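Local coordinates for protein MGS-M5 (Unidentified, PDB 4Q3N) that probably catalyses the NAD-dependent interconversion of L-lactate and pyruvate, as expected of a lactate dehydrogenase from a deep-sea metagenome, at residues 7-12 with 77-82; 144-149 with 170-175; 30-35 with 60-65. One frame throughout, in Å; residues are numbered along the deposited sequence. Where two conformers were deposited one is given.

Contact 1 (7-12 with 77-82); sequences VVVGTG and ITAGVN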
loop_
_atom_site.group_PDB
_atom_site.type_symbol
_atom_site.label_atom_id
_atom_site.label_comp_id
_atom_site.label_asym_id
_atom_site.label_seq_id
_atom_site.Cartn_x
_atom_site.Cartn_y
_atom_site.Cartn_z
ATOM N N VAL A 7 8.310 19.367 7.027
ATOM C CA VAL A 7 9.219 20.278 6.350
ATOM C C VAL A 7 10.610 19.603 6.305
ATOM O O VAL A 7 11.070 19.034 7.315
ATOM C CB VAL A 7 9.300 21.663 7.099
ATOM C CG1 VAL A 7 10.403 22.562 6.443
ATOM C CG2 VAL A 7 7.920 22.336 7.127
ATOM N N VAL A 8 11.237 19.610 5.131
ATOM C CA VAL A 8 12.588 19.096 4.963
ATOM C C VAL A 8 13.592 20.283 4.817
ATOM O O VAL A 8 13.467 21.095 3.901
ATOM C CB VAL A 8 12.702 18.176 3.734
ATOM C CG1 VAL A 8 14.203 17.678 3.577
ATOM C CG2 VAL A 8 11.725 16.985 3.880
ATOM N N VAL A 9 14.563 20.397 5.718
ATOM C CA VAL A 9 15.528 21.509 5.615
ATOM C C VAL A 9 16.830 20.931 5.033
ATOM O O VAL A 9 17.499 20.116 5.679
ATOM C CB VAL A 9 15.819 22.196 6.991
ATOM C CG1 VAL A 9 16.900 23.356 6.811
ATOM C CG2 VAL A 9 14.540 22.662 7.623
ATOM N N GLY A 10 17.179 21.367 3.830
ATOM C CA GLY A 10 18.423 20.963 3.157
ATOM C C GLY A 10 17.990 20.008 2.076
ATOM O O GLY A 10 17.465 18.933 2.373
ATOM N N THR A 11 18.139 20.377 0.815
ATOM C CA THR A 11 17.669 19.440 -0.205
ATOM C C THR A 11 18.874 18.762 -0.919
ATOM O O THR A 11 18.941 18.740 -2.129
ATOM C CB THR A 11 16.740 20.156 -1.238
ATOM O OG1 THR A 11 17.431 21.261 -1.812
ATOM C CG2 THR A 11 15.461 20.682 -0.607
ATOM N N GLY A 12 19.824 18.218 -0.172
ATOM C CA GLY A 12 20.889 17.419 -0.777
ATOM C C GLY A 12 20.323 15.986 -0.948
ATOM O O GLY A 12 19.129 15.786 -0.768
ATOM N N ILE A 77 15.881 17.900 9.690
ATOM C CA ILE A 77 17.049 18.726 9.355
ATOM C C ILE A 77 18.179 17.875 8.774
ATOM O O ILE A 77 18.662 16.942 9.419
ATOM C CB ILE A 77 17.578 19.482 10.591
ATOM C CG1 ILE A 77 16.435 20.307 11.226
ATOM C CG2 ILE A 77 18.845 20.325 10.214
ATOM C CD1 ILE A 77 16.774 20.859 12.613
ATOM N N THR A 78 18.582 18.202 7.557
ATOM C CA THR A 78 19.672 17.463 6.870
ATOM C C THR A 78 20.834 18.428 6.522
ATOM O O THR A 78 21.837 18.017 5.986
ATOM C CB THR A 78 19.161 16.779 5.577
ATOM O OG1 THR A 78 19.093 17.759 4.522
ATOM C CG2 THR A 78 17.769 16.131 5.795
ATOM N N ALA A 79 20.689 19.711 6.852
ATOM C CA ALA A 79 21.696 20.726 6.514
ATOM C C ALA A 79 23.020 20.524 7.199
ATOM O O ALA A 79 23.077 20.045 8.339
ATOM C CB ALA A 79 21.173 22.118 6.874
ATOM N N GLY A 80 24.087 20.991 6.551
ATOM C CA GLY A 80 25.405 20.945 7.150
ATOM C C GLY A 80 26.485 21.137 6.098
ATOM O O GLY A 80 26.187 21.393 4.918
ATOM N N VAL A 81 27.739 20.988 6.522
ATOM C CA VAL A 81 28.867 21.270 5.653
ATOM C C VAL A 81 29.901 20.157 5.654
ATOM O O VAL A 81 29.967 19.350 6.581
ATOM C CB VAL A 81 29.577 22.577 6.072
ATOM C CG1 VAL A 81 28.786 23.775 5.641
ATOM C CG2 VAL A 81 29.837 22.596 7.577
ATOM N N ASN A 82 30.751 20.155 4.630
ATOM C CA ASN A 82 31.819 19.174 4.554
ATOM C C ASN A 82 33.157 19.763 4.943
ATOM O O ASN A 82 33.410 20.950 4.756
ATOM C CB ASN A 82 31.889 18.581 3.153
ATOM C CG ASN A 82 30.708 17.671 2.847
ATOM O OD1 ASN A 82 30.151 17.022 3.741
ATOM N ND2 ASN A 82 30.328 17.615 1.578
HETATM O O HOH W 1 20.087 16.696 2.277
#
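V9 and T78 carry the polar side of this contact. The backbone N of T78 donates to V9 O over 2.9 Å, with 161° at the hydrogen, next to the parallel bridge of V9 with I77, CA to CA 4.9 Å, whose side chains share one face of the sheet. T78 also brings in its hydroxyl: chi1 of 80° sets OG1 between its own N and carbonyl carbon, within reach of two carbonyl oxygens of the glycine-rich loop, V9 O at 3.1 Å and G10 O at 2.9 Å. The single hydroxyl proton can serve only one of these oxygens at a time, and the geometry does not say which. A water extends the network, 2.7 Å from T78 OG1, and accepts a weak bond from G12 N.

Steric evidence explains G10. A CB on it would come within 2.6 Å of T78 OG1, and at its backbone angles would also press on the preceding carbonyl oxygen.

Apolar contact is looser, with V9 CG1 4.4 Å from A79 CB. I77 packs further on I100 of helix 89-109, while A79 O is bonded to S120 OG.

Strand 5-9 thus runs into a glycine-rich loop, with G12 as N-cap of helix 13-25, beside the end of strand 74-77. This is consistent with the GxGxxG dinucleotide-binding site of a Rossmann fold.

Contact 2 (144-149 with 170-175); sequences SGTSLD and AYILGE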
loop_
_atom_site.group_PDB
_atom_site.type_symbol
_atom_site.label_atom_id
_atom_site.label_comp_id
_atom_site.label_asym_id
_atom_site.label_seq_id
_atom_site.Cartn_x
_atom_site.Cartn_y
_atom_site.Cartn_z
ATOM N N SER A 144 18.265 10.592 13.874
ATOM C CA SER A 144 18.062 9.296 13.246
ATOM C C SER A 144 18.967 8.196 13.862
ATOM O O SER A 144 18.685 6.995 13.681
ATOM C CB SER A 144 18.282 9.382 11.736
ATOM O OG SER A 144 19.522 9.959 11.409
ATOM N N GLY A 145 20.027 8.603 14.559
ATOM C CA GLY A 145 20.811 7.668 15.362
ATOM C C GLY A 145 21.219 6.411 14.608
ATOM O O GLY A 145 21.709 6.471 13.479
ATOM N N THR A 146 21.024 5.261 15.227
ATOM C CA THR A 146 21.508 4.005 14.643
ATOM C C THR A 146 20.354 3.232 13.962
ATOM O O THR A 146 20.409 2.009 13.788
ATOM C CB THR A 146 22.160 3.136 15.734
ATOM O OG1 THR A 146 21.282 3.105 16.859
ATOM C CG2 THR A 146 23.542 3.742 16.203
ATOM N N SER A 147 19.290 3.936 13.582
ATOM C CA SER A 147 18.177 3.241 12.899
ATOM C C SER A 147 18.661 2.597 11.590
ATOM O O SER A 147 18.355 1.453 11.300
ATOM C CB SER A 147 17.024 4.232 12.617
ATOM O OG SER A 147 17.552 5.358 11.877
ATOM N N LEU A 148 19.466 3.316 10.807
ATOM C CA LEU A 148 20.010 2.743 9.562
ATOM C C LEU A 148 21.063 1.661 9.835
ATOM O O LEU A 148 21.120 0.638 9.131
ATOM C CB LEU A 148 20.623 3.858 8.683
ATOM C CG LEU A 148 21.415 3.422 7.434
ATOM C CD1 LEU A 148 20.521 2.641 6.390
ATOM C CD2 LEU A 148 22.148 4.599 6.810
ATOM N N ASP A 149 21.933 1.888 10.813
ATOM C CA ASP A 149 22.906 0.856 11.165
ATOM C C ASP A 149 22.161 -0.446 11.520
ATOM O O ASP A 149 22.600 -1.539 11.204
ATOM C CB ASP A 149 23.792 1.289 12.350
ATOM C CG ASP A 149 24.440 2.662 12.118
ATOM O OD1 ASP A 149 25.463 2.699 11.462
ATOM O OD2 ASP A 149 23.844 3.697 12.474
ATOM N N ALA A 170 17.152 -7.125 16.207
ATOM C CA ALA A 170 18.444 -6.902 16.824
ATOM C C ALA A 170 18.770 -5.432 16.553
ATOM O O ALA A 170 18.286 -4.896 15.540
ATOM C CB ALA A 170 19.509 -7.827 16.203
ATOM N N TYR A 171 19.540 -4.802 17.453
ATOM C CA TYR A 171 19.829 -3.364 17.411
ATOM C C TYR A 171 21.328 -3.121 17.322
ATOM O O TYR A 171 22.136 -3.872 17.915
ATOM C CB TYR A 171 19.326 -2.619 18.656
ATOM C CG TYR A 171 17.824 -2.725 18.945
ATOM C CD1 TYR A 171 16.865 -2.437 17.974
ATOM C CD2 TYR A 171 17.383 -3.122 20.188
ATOM C CE1 TYR A 171 15.492 -2.558 18.251
ATOM C CE2 TYR A 171 16.010 -3.246 20.489
ATOM C CZ TYR A 171 15.078 -2.954 19.511
ATOM O OH TYR A 171 13.751 -3.095 19.820
ATOM N N ILE A 172 21.677 -2.059 16.610
ATOM C CA ILE A 172 22.940 -1.366 16.806
ATOM C C ILE A 172 22.677 -0.219 17.761
ATOM O O ILE A 172 21.691 0.508 17.563
ATOM C CB ILE A 172 23.490 -0.804 15.490
ATOM C CG1 ILE A 172 23.684 -1.949 14.502
ATOM C CG2 ILE A 172 24.815 0.029 15.745
ATOM C CD1 ILE A 172 24.960 -2.869 14.828
ATOM N N LEU A 173 23.509 -0.093 18.798
ATOM C CA LEU A 173 23.374 0.955 19.800
ATOM C C LEU A 173 24.581 1.869 19.824
ATOM O O LEU A 173 25.688 1.509 19.349
ATOM C CB LEU A 173 23.196 0.377 21.218
ATOM C CG LEU A 173 21.982 -0.596 21.279
ATOM C CD1 LEU A 173 21.891 -1.197 22.662
ATOM C CD2 LEU A 173 20.717 0.135 20.928
ATOM N N GLY A 174 24.400 3.003 20.501
ATOM C CA GLY A 174 25.539 3.886 20.761
ATOM C C GLY A 174 25.663 4.993 19.731
ATOM O O GLY A 174 24.667 5.424 19.110
ATOM N N GLU A 175 26.896 5.480 19.561
ATOM C CA GLU A 175 27.186 6.534 18.596
ATOM C C GLU A 175 26.936 6.018 17.186
ATOM O O GLU A 175 27.349 4.918 16.866
ATOM C CB GLU A 175 28.641 6.965 18.750
ATOM C CG GLU A 175 29.093 7.946 17.705
ATOM C CD GLU A 175 30.628 8.043 17.630
ATOM O OE1 GLU A 175 31.339 7.046 17.909
ATOM O OE2 GLU A 175 31.118 9.146 17.313
#
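T146 OG1 donates to I172 O over 2.7 Å, the one hydrogen bond between the two segments. The hydroxyl approaches from above the carbonyl plane, 40° out of it, with a C=O...O angle of 136°. A chi1 of 47° sets OG1 between the threonine's own N and carbonyl carbon, and the methyl CG2 then faces G174 O at 3.5 Å and I172 CG2 at 4.0 Å.

I172 packs against T146 at the N-cap and D149 in the first turn of the helix. Its CG1 lies 3.5 Å from D149 O, and its CG2 3.8 Å from D149 CB, while the carboxylate of D149 goes to another partner, with OD2 bonded to H176 ND1.

The turn that presents T146 is held from within. S144 O accepts both S147 N, at 3.1 Å, and S147 OG, at 2.7 Å, closing a type II' turn in which G145 has positive phi.

T150 OG1 bonds I172 N, so hydroxyls of two threonines near the start of helix 147-161 meet both polar backbone atoms of this strand residue. The chemistry implies a buried joint of helix and strand, which is likely to hold D149 in place for its bond to H176, a pairing consistent with the aspartate-histidine couple of lactate dehydrogenase active sites.

Contact 3 (30-35 with 60-65); sequences ELVLLD and SIKAGD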
loop_
_atom_site.group_PDB
_atom_site.type_symbol
_atom_site.label_atom_id
_atom_site.label_comp_id
_atom_site.label_asym_id
_atom_site.label_seq_id
_atom_site.Cartn_x
_atom_site.Cartn_y
_atom_site.Cartn_z
ATOM N N GLU A 30 1.389 16.518 3.109
ATOM C CA GLU A 30 2.004 17.819 2.746
ATOM C C GLU A 30 3.492 17.844 3.021
ATOM O O GLU A 30 3.916 17.496 4.116
ATOM C CB GLU A 30 1.367 18.965 3.545
ATOM C CG GLU A 30 -0.104 19.099 3.488
ATOM C CD GLU A 30 -0.535 20.359 4.250
ATOM O OE1 GLU A 30 -0.975 20.217 5.415
ATOM O OE2 GLU A 30 -0.347 21.478 3.710
ATOM N N LEU A 31 4.261 18.321 2.050
ATOM C CA LEU A 31 5.709 18.353 2.133
ATOM C C LEU A 31 6.184 19.759 1.761
ATOM O O LEU A 31 5.717 20.298 0.751
ATOM C CB LEU A 31 6.266 17.319 1.166
ATOM C CG LEU A 31 7.731 17.013 1.028
ATOM C CD1 LEU A 31 8.210 16.579 2.386
ATOM C CD2 LEU A 31 7.935 15.922 -0.043
ATOM N N VAL A 32 7.088 20.337 2.549
ATOM C CA VAL A 32 7.655 21.639 2.186
ATOM C C VAL A 32 9.170 21.474 2.184
ATOM O O VAL A 32 9.729 20.910 3.128
ATOM C CB VAL A 32 7.248 22.746 3.142
ATOM C CG1 VAL A 32 7.900 24.081 2.711
ATOM C CG2 VAL A 32 5.682 22.901 3.216
ATOM N N LEU A 33 9.814 21.928 1.114
ATOM C CA LEU A 33 11.253 21.796 0.952
ATOM C C LEU A 33 11.918 23.152 1.176
ATOM O O LEU A 33 11.519 24.159 0.547
ATOM C CB LEU A 33 11.596 21.295 -0.459
ATOM C CG LEU A 33 10.847 20.001 -0.861
ATOM C CD1 LEU A 33 11.272 19.654 -2.286
ATOM C CD2 LEU A 33 11.175 18.810 0.083
ATOM N N LEU A 34 12.905 23.186 2.068
ATOM C CA LEU A 34 13.661 24.418 2.351
ATOM C C LEU A 34 15.123 24.219 2.000
ATOM O O LEU A 34 15.706 23.195 2.330
ATOM C CB LEU A 34 13.571 24.803 3.831
ATOM C CG LEU A 34 12.516 25.811 4.271
ATOM C CD1 LEU A 34 11.145 25.323 3.834
ATOM C CD2 LEU A 34 12.579 26.006 5.815
ATOM N N ASP A 35 15.727 25.202 1.370
ATOM C CA ASP A 35 17.148 25.120 1.101
ATOM C C ASP A 35 17.677 26.526 1.017
ATOM O O ASP A 35 16.969 27.420 0.563
ATOM C CB ASP A 35 17.425 24.374 -0.209
ATOM C CG ASP A 35 18.871 23.945 -0.331
ATOM O OD1 ASP A 35 19.706 24.773 -0.739
ATOM O OD2 ASP A 35 19.189 22.797 -0.019
ATOM N N SER A 60 0.440 17.642 -1.434
ATOM C CA SER A 60 0.788 19.034 -1.687
ATOM C C SER A 60 2.285 19.183 -1.444
ATOM O O SER A 60 2.765 18.932 -0.330
ATOM C CB SER A 60 0.021 19.969 -0.763
ATOM O OG SER A 60 -1.284 20.198 -1.231
ATOM N N ILE A 61 3.039 19.557 -2.469
ATOM C CA ILE A 61 4.494 19.695 -2.320
ATOM C C ILE A 61 4.970 21.047 -2.852
ATOM O O ILE A 61 4.597 21.432 -3.966
ATOM C CB ILE A 61 5.265 18.579 -3.084
ATOM C CG1 ILE A 61 4.742 17.183 -2.695
ATOM C CG2 ILE A 61 6.830 18.727 -2.851
ATOM C CD1 ILE A 61 5.499 16.059 -3.476
ATOM N N LYS A 62 5.752 21.778 -2.058
ATOM C CA LYS A 62 6.274 23.056 -2.546
ATOM C C LYS A 62 7.629 23.391 -1.916
ATOM O O LYS A 62 7.997 22.832 -0.877
ATOM C CB LYS A 62 5.288 24.172 -2.246
ATOM C CG LYS A 62 5.327 24.595 -0.818
ATOM C CD LYS A 62 4.290 25.707 -0.533
ATOM C CE LYS A 62 4.386 26.145 0.931
ATOM N NZ LYS A 62 3.766 27.465 1.130
ATOM N N ALA A 63 8.391 24.304 -2.538
ATOM C CA ALA A 63 9.567 24.856 -1.862
ATOM C C ALA A 63 9.037 25.943 -0.950
ATOM O O ALA A 63 8.133 26.655 -1.353
ATOM C CB ALA A 63 10.622 25.488 -2.922
ATOM N N GLY A 64 9.576 26.126 0.248
ATOM C CA GLY A 64 9.038 27.203 1.079
ATOM C C GLY A 64 10.102 27.922 1.876
ATOM O O GLY A 64 11.277 27.853 1.514
ATOM N N ASP A 65 9.688 28.572 2.968
ATOM C CA ASP A 65 10.562 29.404 3.792
ATOM C C ASP A 65 10.346 28.963 5.232
ATOM O O ASP A 65 9.496 28.148 5.487
ATOM C CB ASP A 65 10.229 30.902 3.668
ATOM C CG ASP A 65 10.080 31.359 2.222
ATOM O OD1 ASP A 65 11.093 31.351 1.483
ATOM O OD2 ASP A 65 8.948 31.745 1.831
HETATM O O HOH W 2 13.657 27.178 0.181
#
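L31 and L33 each exchange two backbone hydrogen bonds with the 60-65 segment, giving the ladder of a parallel pair. L31 N donates to S60 O at 2.9 Å, and L31 O receives K62 N at 3.2 Å. Next, L33 N donates to K62 O at 2.8 Å. The last rung, G64 N to L33 O, is also 2.8 Å long. The strand axes diverge by only 11°, and the same carbonyl oxygens also take CA-H...O contacts, K62 O from V32 CA for example.

Side chains add to this on both faces. On one, L31 and I61 lie side by side, pointing the same way, with CD2 of the leucine near CG2 of the isoleucine. On the other, V32 and K62 lie alongside each other, CG2 to CE 4.2 Å, and the lysine's NZ goes on to a salt bridge with D68. V32 CG1 stands 3.6 Å from G64 N, and a CB on G64 would collide with that methyl. L34 reaches over the departing chain: CD1 touches G64 C at 3.4 Å, and CD2 meets the carbonyl group of D65. Its chi1 of -95°, off a staggered value, goes with the end of the side chain coming nearer the G64-D65 peptide. An alanine in place of L34 would probably open a gap over that peptide and deprive Y66 and V7 of a packing partner.

A water forms the next shell, donating to G64 O at 2.8 Å and accepting from D35 N, bridging the segments where the ladder stops.

The two strands are joined through helix 38-49 as a beta-alpha-beta unit. L31, L33, I61 and A63 share the face covered by that helix and helix 13-25. Strand 60-63 is outermost in the sheet within this chain, and strand 30-34 lies between it and strand 5-9.

Contacts 1 and 3 share the six-stranded parallel sheet, their centres about 13 Å apart. Strands 5-9 and 30-34 are neighbours in it, and contact 3 is nested within the chain loop that contact 1 closes. They touch: G10 N lies 2.8 Å from L34 O, a probable hydrogen bond, and D35 OD2 is bonded to T11 N, tying the glycine-rich loop to the end of the next strand. Contact 2 follows later, its centre about 21 Å from that of contact 1, nearest atoms about 7 Å apart without touching, and 29 Å from that of contact 3. Contacts 1 and 3 thus belong to the probable nucleotide-binding domain, contact 2 to the C-terminal domain, which probably carries the catalytic histidine.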